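Local coordinates for protein-tyrosine-phosphatase (Shewanella sp., PDB 2Z72) that probably hydrolyses phosphotyrosine esters at low temperature, as a cold-active protein tyrosine phosphatase with a two-zinc site of the calcineurin-like phosphoesterase family, at residues A[114-119]-A[124-129]; A[143-148]-A[188-193]; A[74-79]-A[87-92]; A[151-154]-A[159-162]; A[7-12]-A[167-172]. All blocks are in the same frame, centred on the assembly; numbering follows the deposited sequence. Where two conformers were deposited one is given.

Contact 1 of 5, residues A[114-119]-A[124-129]; sequences DIFDRG and EVLWFM. With ZN (zinc ion), chain B; ZN (zinc ion), chain C.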
# COMPACT_ATOMS: atom_id res chain seq x y z
N ASP A 114 -2.53 3.30 0.50
CA ASP A 114 -3.45 3.77 1.55
C ASP A 114 -3.61 2.81 2.69
O ASP A 114 -4.69 2.49 3.17
CB ASP A 114 -4.80 4.21 0.97
CG ASP A 114 -4.80 5.61 0.43
OD1 ASP A 114 -6.00 6.09 0.13
OD2 ASP A 114 -3.75 6.22 0.26
N ILE A 115 -2.44 2.41 3.25
CA ILE A 115 -2.36 1.84 4.58
C ILE A 115 -2.68 2.88 5.64
O ILE A 115 -3.41 2.63 6.60
CB ILE A 115 -0.98 1.23 4.86
CG1 ILE A 115 -0.77 -0.04 4.04
CG2 ILE A 115 -0.79 1.00 6.36
CD1 ILE A 115 0.61 -0.63 4.10
N PHE A 116 -2.09 4.07 5.50
CA PHE A 116 -2.26 5.13 6.49
C PHE A 116 -3.68 5.71 6.50
O PHE A 116 -4.40 5.69 5.51
CB PHE A 116 -1.31 6.26 6.23
CG PHE A 116 0.13 5.98 6.57
CD1 PHE A 116 1.03 5.52 5.62
CD2 PHE A 116 0.57 6.20 7.85
CE1 PHE A 116 2.33 5.29 5.97
CE2 PHE A 116 1.87 5.97 8.18
CZ PHE A 116 2.76 5.53 7.26
N ASP A 117 -3.99 6.25 7.67
CA ASP A 117 -5.05 7.21 7.98
C ASP A 117 -6.41 6.55 8.15
O ASP A 117 -6.67 5.42 7.73
CB ASP A 117 -5.08 8.32 6.92
CG ASP A 117 -3.91 9.27 6.99
OD1 ASP A 117 -3.76 10.09 6.03
OD2 ASP A 117 -3.16 9.22 8.00
N ARG A 118 -7.26 7.31 8.84
CA ARG A 118 -8.61 7.00 9.27
C ARG A 118 -8.63 5.99 10.40
O ARG A 118 -9.24 6.22 11.45
CB ARG A 118 -9.55 6.60 8.12
CG ARG A 118 -10.96 6.45 8.68
CD ARG A 118 -11.92 6.13 7.52
NE ARG A 118 -13.22 5.72 8.09
CZ ARG A 118 -14.36 5.68 7.41
NH1 ARG A 118 -14.37 6.05 6.14
NH2 ARG A 118 -15.47 5.29 8.05
N GLY A 119 -8.01 4.84 10.23
CA GLY A 119 -8.11 3.76 11.19
C GLY A 119 -7.12 3.82 12.32
O GLY A 119 -6.22 4.64 12.37
N GLU A 124 0.09 -1.76 13.20
CA GLU A 124 -0.17 -3.17 13.03
C GLU A 124 -0.14 -3.51 11.54
O GLU A 124 0.46 -4.50 11.15
CB GLU A 124 -1.49 -3.58 13.66
CG GLU A 124 -1.51 -3.48 15.20
CD GLU A 124 -1.56 -2.12 15.80
OE1 GLU A 124 -1.82 -1.09 15.15
OE2 GLU A 124 -1.28 -2.07 17.05
N VAL A 125 -0.82 -2.74 10.72
CA VAL A 125 -0.80 -2.98 9.28
C VAL A 125 0.58 -2.83 8.73
O VAL A 125 1.06 -3.68 7.94
CB VAL A 125 -1.80 -2.08 8.53
CG1 VAL A 125 -1.70 -2.41 7.03
CG2 VAL A 125 -3.22 -2.30 9.02
N LEU A 126 1.29 -1.76 9.09
CA LEU A 126 2.61 -1.53 8.53
C LEU A 126 3.56 -2.65 8.84
O LEU A 126 4.26 -3.19 7.95
CB LEU A 126 3.15 -0.18 9.04
CG LEU A 126 2.49 1.08 8.46
CD1 LEU A 126 2.89 2.29 9.28
CD2 LEU A 126 2.87 1.34 7.01
N TRP A 127 3.64 -3.05 10.11
CA TRP A 127 4.61 -4.09 10.47
C TRP A 127 4.19 -5.45 9.91
O TRP A 127 5.07 -6.27 9.62
CB TRP A 127 4.85 -4.14 11.99
CG TRP A 127 5.64 -2.98 12.48
CD1 TRP A 127 5.25 -1.96 13.27
CD2 TRP A 127 7.03 -2.74 12.16
NE1 TRP A 127 6.29 -1.10 13.47
CE2 TRP A 127 7.39 -1.55 12.81
CE3 TRP A 127 8.01 -3.41 11.41
CZ2 TRP A 127 8.67 -1.02 12.72
CZ3 TRP A 127 9.27 -2.88 11.32
CH2 TRP A 127 9.60 -1.70 11.97
N PHE A 128 2.91 -5.72 9.80
CA PHE A 128 2.45 -6.92 9.17
C PHE A 128 2.89 -6.93 7.71
O PHE A 128 3.40 -7.96 7.24
CB PHE A 128 0.92 -7.03 9.28
CG PHE A 128 0.35 -8.15 8.44
CD1 PHE A 128 0.49 -9.48 8.79
CD2 PHE A 128 -0.33 -7.85 7.28
CE1 PHE A 128 -0.03 -10.49 8.01
CE2 PHE A 128 -0.84 -8.87 6.49
CZ PHE A 128 -0.72 -10.19 6.86
N MET A 129 2.70 -5.83 7.01
CA MET A 129 3.08 -5.79 5.58
C MET A 129 4.58 -5.86 5.40
O MET A 129 5.03 -6.43 4.39
CB MET A 129 2.46 -4.57 4.92
CG MET A 129 0.95 -4.60 4.76
SD MET A 129 0.32 -6.06 3.92
CE MET A 129 1.10 -5.86 2.33
ZN ZN B . -8.03 5.42 0.49
ZN ZN C . -6.57 7.23 -1.77
O HOH W 1 -10.08 4.92 0.51
O HOH W 2 -8.22 6.94 -0.76
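Ile-115 packs on Val-125, Leu-126 and Met-129 just one residue after Asp-114, whose OD1 bridges two zinc ions, at 2.2 Å from the zinc of chain B and 2.3 Å from the zinc of chain C. Along the loop, the two ends of Ile-115 share the work. Its CG2 branch, anti to the backbone N, sits 3.6 Å from Val-125 CG1 and 3.7 Å from Leu-126 CD2, while CD1, at the end of the extended arm (chi2 173°), reaches Met-129 CG at 4.0 Å. An alanine at Ile-115 would lose all three contacts and is likely to leave a gap between the metal loop and helix 122-138. Phe-116 follows, its ring crossing Leu-126 at about a right angle, with CZ 3.8 Å from Leu-126 CD1. Asp-117 makes no contact with segment 124-129; its OD1 hydrogen-bonds to His-150 ND1. Thus apolar side chains join loop and helix, while Asp-114, one residue before Ile-115, binds the metals. The sequence Gly-Asp-x-x-Asp-Arg-Gly, with its first aspartate shared by both metals, is a signature of the PPP-type calcineurin-like phosphoesterases and their two-metal centre.

Contact 2 of 5, residues A[143-148]-A[188-193]; sequences VHLLMG and GQWLRS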
# COMPACT_ATOMS: atom_id res chain seq x y z
N VAL A 143 5.63 -9.09 -2.41
CA VAL A 143 4.64 -8.09 -2.11
C VAL A 143 5.09 -6.78 -2.75
O VAL A 143 6.22 -6.32 -2.54
CB VAL A 143 4.55 -7.86 -0.57
CG1 VAL A 143 3.69 -6.65 -0.24
CG2 VAL A 143 4.05 -9.11 0.12
N HIS A 144 4.21 -6.20 -3.53
CA HIS A 144 4.34 -4.88 -4.10
C HIS A 144 3.45 -3.96 -3.28
O HIS A 144 2.24 -3.92 -3.45
CB HIS A 144 3.87 -4.83 -5.55
CG HIS A 144 4.55 -5.82 -6.42
ND1 HIS A 144 5.77 -5.57 -7.06
CD2 HIS A 144 4.17 -7.07 -6.78
CE1 HIS A 144 6.03 -6.64 -7.74
NE2 HIS A 144 5.11 -7.60 -7.60
N LEU A 145 4.08 -3.21 -2.34
CA LEU A 145 3.33 -2.19 -1.63
C LEU A 145 3.50 -0.90 -2.41
O LEU A 145 4.63 -0.40 -2.51
CB LEU A 145 3.86 -1.98 -0.23
CG LEU A 145 3.21 -0.83 0.55
CD1 LEU A 145 1.69 -0.97 0.63
CD2 LEU A 145 3.82 -0.74 1.92
N LEU A 146 2.43 -0.39 -3.00
CA LEU A 146 2.50 0.83 -3.75
C LEU A 146 2.14 2.00 -2.85
O LEU A 146 1.31 1.90 -1.92
CB LEU A 146 1.58 0.87 -4.98
CG LEU A 146 1.70 -0.34 -5.89
CD1 LEU A 146 0.79 -0.15 -7.10
CD2 LEU A 146 3.15 -0.58 -6.32
N MET A 147 2.73 3.15 -3.13
CA MET A 147 2.37 4.40 -2.45
C MET A 147 1.04 4.94 -2.90
O MET A 147 0.79 5.11 -4.09
CB MET A 147 3.40 5.48 -2.73
CG MET A 147 4.80 5.19 -2.24
SD MET A 147 4.99 5.42 -0.43
CE MET A 147 5.16 7.16 -0.32
N GLY A 148 0.15 5.20 -1.95
CA GLY A 148 -1.08 5.89 -2.21
C GLY A 148 -1.04 7.31 -1.84
O GLY A 148 -0.01 7.85 -1.36
N GLY A 188 9.93 4.45 7.43
CA GLY A 188 10.09 5.49 6.46
C GLY A 188 11.06 5.10 5.40
O GLY A 188 10.86 5.47 4.21
N GLN A 189 12.16 4.43 5.71
CA GLN A 189 13.14 3.98 4.74
C GLN A 189 12.51 2.93 3.82
O GLN A 189 12.69 2.98 2.58
CB GLN A 189 14.34 3.39 5.48
CG GLN A 189 15.15 4.44 6.21
CD GLN A 189 16.02 3.89 7.29
OE1 GLN A 189 16.26 2.71 7.43
NE2 GLN A 189 16.53 4.82 8.11
N TRP A 190 11.79 2.00 4.40
CA TRP A 190 11.08 0.98 3.64
C TRP A 190 10.10 1.61 2.67
O TRP A 190 10.09 1.29 1.45
CB TRP A 190 10.40 0.07 4.60
CG TRP A 190 9.52 -1.02 4.11
CD1 TRP A 190 9.79 -2.11 3.34
CD2 TRP A 190 8.13 -1.17 4.47
NE1 TRP A 190 8.69 -2.91 3.17
CE2 TRP A 190 7.67 -2.34 3.86
CE3 TRP A 190 7.27 -0.41 5.23
CZ2 TRP A 190 6.35 -2.79 4.00
CZ3 TRP A 190 5.96 -0.85 5.38
CH2 TRP A 190 5.52 -2.02 4.77
N LEU A 191 9.26 2.53 3.11
CA LEU A 191 8.29 3.17 2.24
C LEU A 191 8.97 3.94 1.13
O LEU A 191 8.48 3.95 -0.00
CB LEU A 191 7.38 4.10 3.03
CG LEU A 191 6.43 3.41 4.01
CD1 LEU A 191 5.78 4.45 4.91
CD2 LEU A 191 5.36 2.59 3.27
N ARG A 192 10.09 4.62 1.40
CA ARG A 192 10.80 5.42 0.41
C ARG A 192 11.47 4.57 -0.68
O ARG A 192 11.95 5.12 -1.64
CB ARG A 192 11.77 6.36 1.10
CG ARG A 192 11.05 7.57 1.70
CD ARG A 192 11.97 8.34 2.63
NE ARG A 192 11.33 9.50 3.21
CZ ARG A 192 10.52 9.49 4.25
NH1 ARG A 192 10.01 10.64 4.68
NH2 ARG A 192 10.22 8.37 4.84
N SER A 193 11.49 3.24 -0.51
CA SER A 193 11.97 2.34 -1.52
C SER A 193 10.89 1.92 -2.53
O SER A 193 11.20 1.30 -3.53
CB SER A 193 12.66 1.12 -0.96
OG SER A 193 11.71 0.22 -0.43
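Leu-145 pushes its CD2 methyl against the six-membered ring of Trp-190, with CD2 3.6 Å from CH2 and slightly farther from CZ2. The leucine CG stands anti to the backbone N (chi1 175°), which extends the branch from strand 142-145 to helix 186-192, and it meets the indole at about a right angle. The same methyl also reaches Leu-191 CD2 at 3.9 Å, so one CD2 sits in the angle between two neighbouring side chains of the helix. Farther along, Met-147 brings SD to 3.8 Å from Leu-191 O, but Met-147 is modelled in two conformers, so this approach is doubtful.

Several polar groups of segment 188-193 find partners elsewhere or within the segment. Trp-190 NE1 hydrogen-bonds to Asp-133 OD2, which holds the rotation of the indole, and Tyr-130 meets the same side chain edge to face. Ser-193 OG donates to Trp-190 O at 2.7 Å, in the carbonyl plane on a lone pair. Gly-188 O receives two donors from opposite faces of its plane: Arg-192 N and, at 3.0 Å and 160°, Arg-192 NH2, which lies above the carbonyl plane. A CB on Gly-188 would run into that NH2, and Arg-192 NH1 pairs with Asp-233.

No hydrogen bond crosses from the strand segment to the helix segment. Strand and helix are therefore joined here by shape and apolar burial, in the core of the phosphoesterase fold, while the directional bonds stay within segment 188-193 or lead to other parts of the chain.

Contact 3 of 5, residues A[74-79]-A[87-92]; sequences VALSDV and LTLLKK. With ZN (zinc ion), chain B.
Leu-76 points its CD1 methyl at two leucines of helix 83-92, standing 4.2 Å from Leu-89 CD2 and likewise 4.2 Å from Leu-90 CD2. The strand and helix are the first two elements of a beta-alpha-beta unit, strand 72-76, helix 83-92 and strand 108-111. Leu-76 slides past Leu-89 in the opposite direction but crosses Leu-90 at about a right angle. Its CG lies between the backbone N and the carbonyl carbon (chi1 68°), an unusually crowded position that carries the branch toward the helix. These are plain van der Waals contacts, and the buried area is modest.

One shell out, Met-111 of strand 108-111 and Leu-86 of the same helix also pack on Leu-76, while Phe-128 lies against Leu-90. The far end of the strand runs into the metal loop: Asp-78, two residues on, gives OD1 to the zinc ion of chain B, and His-80 and Asp-114 complete the protein ligands of that metal. Its other oxygen, OD2, also takes a hydrogen bond from His-286 N. Ser-77 steadies the carboxylate, its OG donating to Asp-78 OD2 over 2.6 Å from a point 42° out of the carboxylate plane.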
# COMPACT_ATOMS: atom_id res chain seq x y z
N VAL A 74 -2.57 -11.41 -6.43
CA VAL A 74 -3.71 -10.91 -5.66
C VAL A 74 -3.54 -9.43 -5.44
O VAL A 74 -2.44 -8.91 -5.20
CB VAL A 74 -3.71 -11.77 -4.37
CG1 VAL A 74 -2.49 -11.52 -3.48
CG2 VAL A 74 -4.95 -11.47 -3.58
N ALA A 75 -4.65 -8.68 -5.52
CA ALA A 75 -4.60 -7.24 -5.34
C ALA A 75 -5.68 -6.79 -4.37
O ALA A 75 -6.79 -7.35 -4.34
CB ALA A 75 -4.79 -6.54 -6.68
N LEU A 76 -5.36 -5.77 -3.62
CA LEU A 76 -6.24 -5.18 -2.61
C LEU A 76 -5.70 -3.82 -2.27
O LEU A 76 -4.60 -3.44 -2.66
CB LEU A 76 -6.46 -6.07 -1.38
CG LEU A 76 -5.21 -6.25 -0.48
CD1 LEU A 76 -5.63 -6.96 0.81
CD2 LEU A 76 -4.11 -7.08 -1.11
N SER A 77 -6.45 -3.01 -1.51
CA SER A 77 -6.07 -1.61 -1.34
C SER A 77 -6.83 -0.95 -0.22
O SER A 77 -7.83 -1.43 0.26
CB SER A 77 -6.46 -0.88 -2.63
OG SER A 77 -5.78 0.35 -2.76
N ASP A 78 -6.33 0.21 0.19
CA ASP A 78 -7.05 1.15 1.06
C ASP A 78 -7.46 0.51 2.38
O ASP A 78 -8.57 0.64 2.87
CB ASP A 78 -8.26 1.74 0.32
CG ASP A 78 -7.82 2.63 -0.84
OD1 ASP A 78 -7.66 3.86 -0.67
OD2 ASP A 78 -7.58 2.06 -1.94
N VAL A 79 -6.49 -0.18 3.00
CA VAL A 79 -6.75 -0.75 4.32
C VAL A 79 -7.02 0.34 5.38
O VAL A 79 -7.79 0.10 6.29
CB VAL A 79 -5.57 -1.67 4.69
CG1 VAL A 79 -5.61 -2.12 6.13
CG2 VAL A 79 -5.49 -2.87 3.75
N LEU A 87 -6.39 -8.90 8.13
CA LEU A 87 -5.95 -10.21 8.52
C LEU A 87 -7.03 -11.23 8.25
O LEU A 87 -6.78 -12.34 7.72
CB LEU A 87 -5.55 -10.24 9.99
CG LEU A 87 -4.75 -11.44 10.46
CD1 LEU A 87 -3.30 -11.40 9.98
CD2 LEU A 87 -4.76 -11.42 11.98
N THR A 88 -8.27 -10.91 8.62
CA THR A 88 -9.36 -11.84 8.39
C THR A 88 -9.53 -12.16 6.89
O THR A 88 -9.68 -13.31 6.50
CB THR A 88 -10.67 -11.27 8.95
OG1 THR A 88 -10.52 -11.26 10.38
CG2 THR A 88 -11.89 -12.10 8.58
N LEU A 89 -9.45 -11.10 6.05
CA LEU A 89 -9.60 -11.32 4.63
C LEU A 89 -8.51 -12.25 4.11
O LEU A 89 -8.77 -13.19 3.33
CB LEU A 89 -9.54 -9.95 3.92
CG LEU A 89 -9.44 -10.07 2.37
CD1 LEU A 89 -10.64 -10.78 1.77
CD2 LEU A 89 -9.30 -8.64 1.80
N LEU A 90 -7.27 -12.01 4.50
CA LEU A 90 -6.16 -12.83 3.98
C LEU A 90 -6.23 -14.24 4.50
O LEU A 90 -5.85 -15.19 3.83
CB LEU A 90 -4.82 -12.16 4.30
CG LEU A 90 -4.60 -10.80 3.65
CD1 LEU A 90 -3.25 -10.25 4.08
CD2 LEU A 90 -4.73 -10.84 2.12
N LYS A 91 -6.70 -14.43 5.75
CA LYS A 91 -6.89 -15.76 6.28
C LYS A 91 -7.98 -16.49 5.50
O LYS A 91 -7.83 -17.67 5.13
CB LYS A 91 -7.26 -15.74 7.77
CG LYS A 91 -6.13 -15.40 8.75
CD LYS A 91 -6.69 -15.03 10.14
CE LYS A 91 -7.43 -16.23 10.75
NZ LYS A 91 -7.98 -15.91 12.13
N LYS A 92 -9.13 -15.79 5.32
CA LYS A 92 -10.26 -16.47 4.67
C LYS A 92 -9.94 -16.82 3.23
O LYS A 92 -10.45 -17.85 2.75
CB LYS A 92 -11.46 -15.54 4.71
CG LYS A 92 -12.09 -15.41 6.10
CD LYS A 92 -12.93 -16.59 6.44
CE LYS A 92 -13.47 -16.51 7.86
NZ LYS A 92 -14.25 -17.71 8.18
ZN ZN B . -8.03 5.42 0.49
O HOH W 1 -10.08 4.92 0.51
O HOH W 2 -8.22 6.94 -0.76

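Contact 4 of 5, residues A[151-154]-A[159-162]; sequences EQMV and LRYV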
# COMPACT_ATOMS: atom_id res chain seq x y z
N GLU A 151 -0.06 7.72 1.95
CA GLU A 151 1.36 7.61 2.21
C GLU A 151 2.07 8.91 1.90
O GLU A 151 2.93 9.37 2.65
CB GLU A 151 2.00 6.45 1.45
CG GLU A 151 1.71 5.06 1.96
CD GLU A 151 0.25 4.67 1.86
OE1 GLU A 151 -0.30 4.13 2.81
OE2 GLU A 151 -0.30 4.91 0.75
N GLN A 152 1.74 9.50 0.72
CA GLN A 152 2.38 10.74 0.33
C GLN A 152 2.04 11.89 1.29
O GLN A 152 2.91 12.66 1.72
CB GLN A 152 1.98 11.14 -1.10
CG GLN A 152 2.45 10.12 -2.14
CD GLN A 152 1.87 10.37 -3.53
OE1 GLN A 152 0.81 10.98 -3.67
NE2 GLN A 152 2.59 9.90 -4.53
N MET A 153 0.78 11.96 1.67
CA MET A 153 0.34 13.01 2.60
C MET A 153 1.07 12.89 3.94
O MET A 153 1.67 13.84 4.42
CB MET A 153 -1.17 12.95 2.81
CG MET A 153 -1.85 13.77 1.70
SD MET A 153 -3.59 14.06 2.00
CE MET A 153 -4.31 12.46 1.68
N VAL A 154 1.06 11.70 4.55
CA VAL A 154 1.70 11.50 5.84
C VAL A 154 3.16 11.84 5.75
O VAL A 154 3.70 12.58 6.59
CB VAL A 154 1.46 10.09 6.38
CG1 VAL A 154 2.38 9.77 7.51
CG2 VAL A 154 -0.03 9.96 6.79
N LEU A 159 -1.48 16.08 7.56
CA LEU A 159 -1.91 15.19 8.62
C LEU A 159 -3.39 15.28 8.91
O LEU A 159 -3.88 14.87 10.00
CB LEU A 159 -1.05 15.48 9.89
CG LEU A 159 0.46 15.46 9.60
CD1 LEU A 159 1.25 15.79 10.84
CD2 LEU A 159 0.91 14.12 9.04
N ARG A 160 -4.15 15.78 7.94
CA ARG A 160 -5.59 15.99 8.14
C ARG A 160 -6.35 14.74 8.52
O ARG A 160 -7.41 14.89 9.15
CB ARG A 160 -6.25 16.57 6.88
CG ARG A 160 -5.80 17.98 6.64
CD ARG A 160 -6.39 18.54 5.34
NE ARG A 160 -5.69 17.86 4.22
CZ ARG A 160 -6.08 17.95 2.98
NH1 ARG A 160 -7.16 18.65 2.65
NH2 ARG A 160 -5.43 17.31 2.03
N TYR A 161 -5.90 13.56 8.12
CA TYR A 161 -6.68 12.34 8.21
C TYR A 161 -6.13 11.32 9.19
O TYR A 161 -6.64 10.18 9.30
CB TYR A 161 -6.83 11.74 6.78
CG TYR A 161 -7.32 12.82 5.82
CD1 TYR A 161 -6.50 13.36 4.88
CD2 TYR A 161 -8.55 13.38 5.93
CE1 TYR A 161 -6.89 14.35 4.00
CE2 TYR A 161 -8.98 14.38 5.05
CZ TYR A 161 -8.12 14.85 4.12
OH TYR A 161 -8.48 15.85 3.23
N VAL A 162 -5.15 11.69 9.99
CA VAL A 162 -4.56 10.83 10.99
C VAL A 162 -5.51 10.65 12.17
O VAL A 162 -6.04 11.62 12.71
CB VAL A 162 -3.22 11.41 11.46
CG1 VAL A 162 -2.56 10.53 12.49
CG2 VAL A 162 -2.28 11.59 10.23
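Arg-160 NH2 has two neighbours: Asp-158 OD2, in a salt bridge, and Met-153 SD at 3.7 Å. The sulfur comes from helix 149-156, and its contact with the guanidinium is a packing contact with no hydrogen bond; Met-153 is modelled in two conformers, so its details hold for one of them. In that conformer SD also lies at the rim of the Tyr-161 ring, near its plane: 3.9 Å from CE1 and 86° off the ring normal, a Met-aromatic contact at the edge. The phenol ring is layered against the arginine, with Arg-160 CB over the centre of one face and Tyr-161 OH over the centre of the guanidinium, 3.1 Å above its plane. The bend at chi3 of Arg-160 (-72°) folds the guanidinium back over the hydroxyl.

Leu-159 to Val-162 form a type I beta turn, closed by a weak Val-162 N to Leu-159 O bond, in the loop after helix 149-156, whose start carries the Gly-Asn-His-Glu motif of the phosphoesterase fold. That motif's glutamate, Glu-151, accepts from the backbone N atoms of Asp-114 and Gly-148 with OE2, while Asn-149 binds a zinc ion. Leu-159 CD2 approaches a backbone oxygen, Val-154 O, at 4.0 Å. Apolar packing is left to Val-154 CG2 and Val-162 CG2, 4.4 Å apart, with Asp-117 lying against both valines.

Contact 5 of 5, residues A[7-12]-A[167-172]; sequences EFDGPY and DIATTL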
# COMPACT_ATOMS: atom_id res chain seq x y z
N GLU A 7 -3.68 4.10 25.48
CA GLU A 7 -3.27 3.39 24.32
C GLU A 7 -2.01 2.51 24.43
O GLU A 7 -1.11 2.72 25.23
CB GLU A 7 -3.01 4.52 23.29
CG GLU A 7 -4.08 5.60 23.29
CD GLU A 7 -5.23 5.17 22.41
OE1 GLU A 7 -5.13 4.09 21.76
OE2 GLU A 7 -6.21 5.93 22.41
N PHE A 8 -1.97 1.56 23.52
CA PHE A 8 -0.77 0.80 23.17
C PHE A 8 -0.53 1.00 21.69
O PHE A 8 -1.48 0.79 20.93
CB PHE A 8 -0.94 -0.68 23.49
CG PHE A 8 -1.06 -0.98 24.98
CD1 PHE A 8 -2.25 -0.76 25.64
CD2 PHE A 8 0.01 -1.47 25.71
CE1 PHE A 8 -2.35 -1.03 26.97
CE2 PHE A 8 -0.10 -1.79 27.06
CZ PHE A 8 -1.29 -1.55 27.67
N ASP A 9 0.68 1.39 21.31
CA ASP A 9 0.94 1.73 19.91
C ASP A 9 2.43 1.59 19.64
O ASP A 9 3.26 1.88 20.51
CB ASP A 9 0.49 3.13 19.62
CG ASP A 9 0.70 3.61 18.19
OD1 ASP A 9 0.97 4.82 18.07
OD2 ASP A 9 0.59 2.78 17.26
N GLY A 10 2.77 1.20 18.45
CA GLY A 10 4.16 1.07 18.02
C GLY A 10 4.51 -0.30 17.54
O GLY A 10 3.63 -1.14 17.33
N PRO A 11 5.79 -0.59 17.35
CA PRO A 11 6.88 0.32 17.63
C PRO A 11 7.15 1.31 16.50
O PRO A 11 6.77 1.09 15.34
CB PRO A 11 8.05 -0.67 17.73
CG PRO A 11 7.73 -1.77 16.77
CD PRO A 11 6.23 -1.93 16.90
N TYR A 12 7.78 2.41 16.87
CA TYR A 12 8.37 3.37 15.96
C TYR A 12 9.89 3.15 16.04
O TYR A 12 10.48 3.36 17.09
CB TYR A 12 8.00 4.79 16.38
CG TYR A 12 6.51 5.05 16.34
CD1 TYR A 12 5.68 4.82 17.42
CD2 TYR A 12 5.90 5.51 15.17
CE1 TYR A 12 4.32 5.07 17.37
CE2 TYR A 12 4.57 5.75 15.12
CZ TYR A 12 3.77 5.51 16.20
OH TYR A 12 2.41 5.78 16.07
N ASP A 167 -2.05 11.13 18.55
CA ASP A 167 -1.50 12.28 19.32
C ASP A 167 -0.71 11.81 20.56
O ASP A 167 0.12 12.55 21.06
CB ASP A 167 -2.64 13.23 19.76
CG ASP A 167 -3.34 13.99 18.71
OD1 ASP A 167 -4.34 14.69 19.00
OD2 ASP A 167 -2.89 13.95 17.54
N ILE A 168 -1.01 10.64 21.08
CA ILE A 168 -0.24 10.11 22.19
C ILE A 168 1.20 9.90 21.76
O ILE A 168 2.18 10.39 22.35
CB ILE A 168 -0.88 8.83 22.80
CG1 ILE A 168 -2.29 9.03 23.35
CG2 ILE A 168 0.05 8.26 23.88
CD1 ILE A 168 -2.32 10.05 24.47
N ALA A 169 1.40 9.20 20.63
CA ALA A 169 2.75 8.93 20.14
C ALA A 169 3.46 10.23 19.81
O ALA A 169 4.65 10.38 20.15
CB ALA A 169 2.68 8.03 18.93
N THR A 170 2.81 11.17 19.14
CA THR A 170 3.52 12.40 18.78
C THR A 170 3.90 13.22 20.00
O THR A 170 4.95 13.85 20.02
CB THR A 170 2.75 13.24 17.74
OG1 THR A 170 1.42 13.52 18.21
CG2 THR A 170 2.62 12.48 16.44
N THR A 171 3.06 13.21 21.02
CA THR A 171 3.40 13.93 22.28
C THR A 171 4.54 13.21 22.97
O THR A 171 5.55 13.83 23.35
CB THR A 171 2.17 14.05 23.17
OG1 THR A 171 1.21 14.89 22.51
CG2 THR A 171 2.54 14.81 24.46
N LEU A 172 4.43 11.91 23.19
CA LEU A 172 5.42 11.19 24.00
C LEU A 172 6.77 11.05 23.34
O LEU A 172 7.79 11.15 24.01
CB LEU A 172 4.88 9.82 24.40
CG LEU A 172 3.70 9.84 25.36
CD1 LEU A 172 3.20 8.44 25.60
CD2 LEU A 172 4.09 10.49 26.71
O HOH W 3 -0.23 6.78 19.80
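Asp-9 and Tyr-12 are brought to each other by their first torsions: Asp-9 has CG anti to its own N (chi1 -180°), and Tyr-12 has CG anti to its carbonyl carbon (chi1 -63°). The phenol OH then donates to Asp-9 OD1 at 2.6 Å, on the syn side and 24° out of the carboxylate plane. Ala-169 CB lies close to both, 3.6 Å from Tyr-12 OH and 3.7 Å from Asp-9 OD1. A water bridges across as well, donating to Asp-9 OD1 at 2.9 Å and accepting a weak bond from Ala-169 N at 3.0 Å. With a phenylalanine in place of Tyr-12, Asp-9 OD1 would probably be left without its short phenolic donor and the carboxylate freer to turn.

The joint docks the edge strand 8-14 of the small N-terminal antiparallel sheet on helix 166-172, and that sheet continues through strand 22-27, whose Ile-26 also touches Ile-168. Asn-123 ND2 hydrogen-bonds to Asp-9 OD2, so both carboxylate oxygens have partners.

Glu-7 and Ile-168 cross at about a right angle, CG to CG1 at 3.9 Å. The acid of Glu-7 is held by Arg-165, whose NH2 forms a salt bridge with OE1 and also a hydrogen bond with the backbone oxygen of Phe-8.

Overall arrangement
Contacts 1 and 3 meet at the zinc of chain B, where Asp-114 OD1 and Asp-78 OD1 stand 2.9 Å apart, and they also pack on each other through Phe-128 and Leu-90. Contact 4, later in the chain, meets the same metal loop, with Arg-118 N 3.0 Å from Tyr-161 O. Contact 2 continues the apolar core of contact 1, its centre 12 Å away: Ile-115 CD1 lies 3.7 Å from Leu-145 CD1, and Phe-116 CE1 lies 3.7 Å from Leu-191 CD1. Contact 5 is peripheral, its centre about 26 Å from that of contact 3, yet it is tied to contact 1 by Trp-127 NE1 to Pro-11 O, 2.9 Å.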